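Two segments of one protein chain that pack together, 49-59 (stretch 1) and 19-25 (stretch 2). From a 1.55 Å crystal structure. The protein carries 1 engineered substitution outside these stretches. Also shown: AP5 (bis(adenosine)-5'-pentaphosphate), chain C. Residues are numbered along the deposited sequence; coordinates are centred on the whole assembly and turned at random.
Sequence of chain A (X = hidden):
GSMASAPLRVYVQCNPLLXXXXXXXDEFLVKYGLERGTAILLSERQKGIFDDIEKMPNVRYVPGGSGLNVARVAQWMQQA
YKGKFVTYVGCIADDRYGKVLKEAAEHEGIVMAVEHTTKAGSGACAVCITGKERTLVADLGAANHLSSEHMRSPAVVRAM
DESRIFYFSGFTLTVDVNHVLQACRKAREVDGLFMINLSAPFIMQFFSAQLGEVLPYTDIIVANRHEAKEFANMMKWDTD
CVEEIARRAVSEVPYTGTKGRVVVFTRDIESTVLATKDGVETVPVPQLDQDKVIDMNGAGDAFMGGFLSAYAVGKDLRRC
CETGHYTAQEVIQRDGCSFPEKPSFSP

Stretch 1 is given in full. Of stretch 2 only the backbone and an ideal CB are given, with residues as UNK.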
# COMPACT_ATOMS: atom_id res chain seq x y z
N ILE A 49 8.96 17.73 -13.94
CA ILE A 49 9.31 17.59 -12.52
C ILE A 49 10.45 16.59 -12.26
O ILE A 49 11.28 16.81 -11.38
CB ILE A 49 8.06 17.29 -11.63
CG1 ILE A 49 8.38 17.45 -10.14
CG2 ILE A 49 7.45 15.89 -11.93
CD1 ILE A 49 7.18 17.17 -9.20
N PHE A 50 10.49 15.49 -13.01
CA PHE A 50 11.53 14.49 -12.76
C PHE A 50 12.92 14.98 -13.13
O PHE A 50 13.86 14.77 -12.38
CB PHE A 50 11.19 13.17 -13.44
CG PHE A 50 10.22 12.36 -12.67
CD1 PHE A 50 8.85 12.44 -12.91
CD2 PHE A 50 10.67 11.50 -11.66
CE1 PHE A 50 7.95 11.68 -12.17
CE2 PHE A 50 9.77 10.73 -10.92
CZ PHE A 50 8.42 10.82 -11.17
N ASP A 51 13.00 15.69 -14.25
CA ASP A 51 14.27 16.29 -14.68
C ASP A 51 14.77 17.27 -13.64
O ASP A 51 15.96 17.31 -13.35
CB ASP A 51 14.13 17.00 -16.02
CG ASP A 51 13.78 16.05 -17.15
OD1 ASP A 51 13.96 14.82 -17.01
OD2 ASP A 51 13.33 16.54 -18.20
N ASP A 52 13.84 18.04 -13.06
CA ASP A 52 14.13 19.07 -12.07
C ASP A 52 14.66 18.44 -10.76
O ASP A 52 15.71 18.84 -10.25
CB ASP A 52 12.86 19.87 -11.83
CG ASP A 52 13.09 21.21 -11.20
OD1 ASP A 52 14.10 21.40 -10.49
OD2 ASP A 52 12.23 22.09 -11.40
N ILE A 53 13.95 17.44 -10.24
CA ILE A 53 14.36 16.78 -8.99
C ILE A 53 15.68 16.03 -9.14
O ILE A 53 16.47 15.96 -8.19
CB ILE A 53 13.28 15.82 -8.45
CG1 ILE A 53 11.92 16.50 -8.42
CG2 ILE A 53 13.62 15.35 -7.05
CD1 ILE A 53 10.79 15.55 -8.20
N GLU A 54 15.92 15.49 -10.34
CA GLU A 54 17.14 14.72 -10.62
C GLU A 54 18.37 15.61 -10.73
O GLU A 54 19.47 15.18 -10.40
CB GLU A 54 16.99 13.88 -11.89
CG GLU A 54 16.12 12.63 -11.68
CD GLU A 54 15.61 12.02 -12.98
OE1 GLU A 54 16.28 12.14 -14.03
OE2 GLU A 54 14.52 11.41 -12.96
N LYS A 55 18.17 16.85 -11.18
CA LYS A 55 19.22 17.85 -11.29
C LYS A 55 19.66 18.39 -9.92
O LYS A 55 20.52 19.26 -9.85
CB LYS A 55 18.74 19.00 -12.18
CG LYS A 55 19.41 19.09 -13.55
CD LYS A 55 18.83 18.14 -14.58
CE LYS A 55 19.84 17.90 -15.69
NZ LYS A 55 19.24 17.38 -16.94
N MET A 56 19.10 17.85 -8.85
CA MET A 56 19.38 18.34 -7.50
C MET A 56 20.53 17.61 -6.81
O MET A 56 20.95 16.54 -7.28
CB MET A 56 18.13 18.23 -6.64
CG MET A 56 16.92 18.85 -7.28
SD MET A 56 15.59 19.13 -6.12
CE MET A 56 16.25 20.57 -5.28
N PRO A 57 21.05 18.20 -5.71
CA PRO A 57 22.01 17.47 -4.87
C PRO A 57 21.32 16.49 -3.91
O PRO A 57 20.20 16.74 -3.43
CB PRO A 57 22.72 18.58 -4.09
CG PRO A 57 21.72 19.68 -4.01
CD PRO A 57 20.95 19.62 -5.31
N ASN A 58 22.01 15.38 -3.66
CA ASN A 58 21.60 14.36 -2.71
C ASN A 58 20.29 13.66 -3.09
O ASN A 58 19.60 13.13 -2.21
CB ASN A 58 21.51 14.93 -1.28
CG ASN A 58 22.77 15.69 -0.86
OD1 ASN A 58 22.69 16.78 -0.30
ND2 ASN A 58 23.93 15.11 -1.14
N VAL A 59 19.96 13.65 -4.38
CA VAL A 59 18.80 12.84 -4.82
C VAL A 59 19.08 11.35 -4.59
O VAL A 59 20.20 10.89 -4.82
CB VAL A 59 18.38 13.10 -6.29
CG1 VAL A 59 19.56 12.91 -7.25
CG2 VAL A 59 17.18 12.23 -6.69
N UNK A 19 11.38 5.03 -6.43
CA UNK A 19 11.22 6.33 -5.79
C UNK A 19 12.43 7.22 -6.00
O UNK A 19 13.57 6.80 -5.76
CB UNK A 19 10.96 6.15 -4.29
N UNK A 20 12.17 8.45 -6.44
CA UNK A 20 13.21 9.43 -6.72
C UNK A 20 12.96 10.53 -5.68
O UNK A 20 12.02 11.30 -5.80
CB UNK A 20 13.17 9.95 -8.16
N UNK A 21 13.80 10.54 -4.64
CA UNK A 21 13.55 11.28 -3.42
C UNK A 21 14.55 12.41 -3.30
O UNK A 21 15.75 12.22 -3.54
CB UNK A 21 13.62 10.36 -2.20
N UNK A 22 14.06 13.59 -2.95
CA UNK A 22 14.93 14.73 -2.65
C UNK A 22 14.22 15.73 -1.75
O UNK A 22 12.98 15.79 -1.69
CB UNK A 22 15.38 15.42 -3.94
N UNK A 23 15.02 16.49 -1.01
CA UNK A 23 14.51 17.64 -0.28
C UNK A 23 14.34 18.79 -1.25
O UNK A 23 15.26 19.15 -1.98
CB UNK A 23 15.44 18.03 0.87
N UNK A 24 13.13 19.36 -1.24
CA UNK A 24 12.79 20.46 -2.12
C UNK A 24 12.33 21.66 -1.29
O UNK A 24 12.01 21.53 -0.10
CB UNK A 24 11.71 20.04 -3.12
N UNK A 25 12.27 22.81 -1.94
CA UNK A 25 11.77 24.00 -1.29
C UNK A 25 10.26 24.04 -1.40
O UNK A 25 9.66 23.28 -2.16
CB UNK A 25 12.39 25.26 -1.90
PA AP5 C . 0.09 6.97 9.89
O1A AP5 C . 0.70 8.37 9.95
O2A AP5 C . -1.37 6.91 10.31
O3A AP5 C . 0.17 6.30 8.43
PB AP5 C . -0.03 7.05 7.01
O1B AP5 C . -0.74 8.36 7.14
O2B AP5 C . -0.61 6.04 6.08
O3B AP5 C . 1.50 7.30 6.67
PG AP5 C . 2.25 8.30 5.67
O1G AP5 C . 3.63 8.50 6.22
O2G AP5 C . 1.59 9.65 5.52
O3G AP5 C . 2.31 7.40 4.40
PD AP5 C . 2.92 7.70 2.94
O1D AP5 C . 3.53 9.08 2.79
O2D AP5 C . 1.84 7.28 1.98
O3D AP5 C . 4.16 6.68 2.92
PE AP5 C . 4.11 5.12 2.49
O1E AP5 C . 2.84 4.50 3.01
O2E AP5 C . 5.43 4.46 2.86
O5F AP5 C . 1.04 6.00 10.74
C5F AP5 C . 0.83 4.59 10.74
C4F AP5 C . 1.44 4.00 11.99
O4F AP5 C . 2.81 4.40 12.10
C3F AP5 C . 0.83 4.52 13.30
O3F AP5 C . -0.29 3.74 13.64
C2F AP5 C . 1.97 4.44 14.27
O2F AP5 C . 2.11 3.12 14.74
C1F AP5 C . 3.19 4.74 13.38
N9A AP5 C . 3.57 6.18 13.36
C8A AP5 C . 3.40 7.08 12.30
N7A AP5 C . 3.90 8.28 12.69
C5A AP5 C . 4.39 8.16 13.95
C6A AP5 C . 5.03 9.03 14.81
N6A AP5 C . 5.39 10.26 14.43
N1A AP5 C . 5.41 8.57 16.04
C2A AP5 C . 5.20 7.26 16.44
N3A AP5 C . 4.57 6.40 15.57
C4A AP5 C . 4.19 6.83 14.35
O5J AP5 C . 3.97 5.19 0.88
C5J AP5 C . 5.00 5.78 0.11
C4J AP5 C . 5.01 5.00 -1.20
O4J AP5 C . 3.86 5.32 -1.99
C3J AP5 C . 6.18 5.36 -2.12
O3J AP5 C . 7.13 4.29 -2.06
C2J AP5 C . 5.54 5.52 -3.51
O2J AP5 C . 6.23 4.83 -4.54
C1J AP5 C . 4.17 4.93 -3.30
N9B AP5 C . 3.16 5.42 -4.25
C8B AP5 C . 2.81 6.73 -4.43
N7B AP5 C . 1.89 6.76 -5.43
C5B AP5 C . 1.66 5.48 -5.87
C6B AP5 C . 0.81 4.95 -6.84
N6B AP5 C . 0.05 5.69 -7.67
N1B AP5 C . 0.88 3.59 -7.02
C2B AP5 C . 1.64 2.75 -6.24
N3B AP5 C . 2.50 3.28 -5.31
C4B AP5 C . 2.47 4.63 -5.12

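Position 19 lies in a strand (phi/psi -86/130), and its CA-to-CB bond points away from stretch 1, with no atom of that stretch within 5.5 Å of the ideal CB. The constraint comes from the ligand: two ribose hydroxyls of AP5, O2J and O3J, lie on the side to which CB points, so a side chain with acceptors, such as Asp, Glu, Asn or Gln, would suit. The residue is D19. Its carboxylate takes both hydroxyls, AP5 O2J to D19 OD1 at 2.6 Å and AP5 O3J to D19 OD2 at 2.6 Å, in a bidentate grip.

At position 20 the bond turns toward stretch 1. The ideal CB is 4.4 Å from F50 CE2 and 4.8 Å from V59 CG2, while E54 OE2 lies 5.2 Å away. These distances leave room for a side chain of moderate size, and the extended backbone (-114/104) favours a beta-branched one; Val, Ile, Leu or Thr would be reasonable. V20 is found, with chi1 t. Its CG1 packs 3.7 Å from V59 CG2 and 4.0 Å from E54 CG, meeting the aliphatic part of the glutamate, while V20 CG2 sits at the edge of the F50 ring, 4.4 Å from F50 CE2.

Position 21 points away again, so stretch 1 says little about its side chain; many residues would fit. It is S21, whose backbone makes the contact: V59 CA approaches S21 O at 3.4 Å, a CA-H...O contact with 139° at the hydrogen.

Position 22 is the tightest. Its ideal CB already lies 3.6 Å from I53 CG2, 4.3 Å from M56 SD and 4.4 Å from V59 CA. Little space is left for further atoms in that direction, so Ala, Gly or perhaps Ser would suit. A22 is deposited; its methyl touches I53 CG2 at 3.6 Å and M56 SD at 4.3 Å.

Position 23 points sideways with no stretch 1 atom within 5.5 Å of its ideal CB, so polar or large residues are equally plausible. It is H23. Its backbone does the work: M56 CE is 3.7 Å from H23 O, and a water accepts from H23 N (3.0 Å to the water O) and donates weakly to N58 O (3.3 Å from the water O).

Position 24 is sideways too, its ideal CB 5.0 Å from M56 SD; a branched aliphatic or Thr could close that gap. V24, chi1 m, brings CG1 to 4.1 Å from M56 SD.

Position 25 is clear of stretch 1. Ser, Thr, Asp or Asn would suit a helix N-cap; S25 caps a backbone N just past the stretch.

Stretch 2, residues 19-25: DVSAHVS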
# COMPACT_ATOMS: atom_id res chain seq x y z
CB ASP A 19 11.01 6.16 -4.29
CG ASP A 19 9.63 5.63 -3.95
OD1 ASP A 19 8.73 5.62 -4.82
OD2 ASP A 19 9.46 5.27 -2.77
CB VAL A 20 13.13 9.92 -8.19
CG1 VAL A 20 14.26 10.93 -8.54
CG2 VAL A 20 13.24 8.73 -9.15
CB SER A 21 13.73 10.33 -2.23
OG SER A 21 13.28 10.90 -1.02
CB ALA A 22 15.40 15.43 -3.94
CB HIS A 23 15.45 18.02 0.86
CG HIS A 23 15.45 17.02 1.97
ND1 HIS A 23 14.62 17.13 3.06
CD2 HIS A 23 16.11 15.84 2.12
CE1 HIS A 23 14.80 16.09 3.86
NE2 HIS A 23 15.69 15.29 3.30
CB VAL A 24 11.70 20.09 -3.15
CG1 VAL A 24 12.15 18.90 -3.99
CG2 VAL A 24 10.37 19.77 -2.45
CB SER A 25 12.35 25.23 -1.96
OG SER A 25 11.92 25.26 -3.30
O HOH W 1 17.91 15.63 -0.93
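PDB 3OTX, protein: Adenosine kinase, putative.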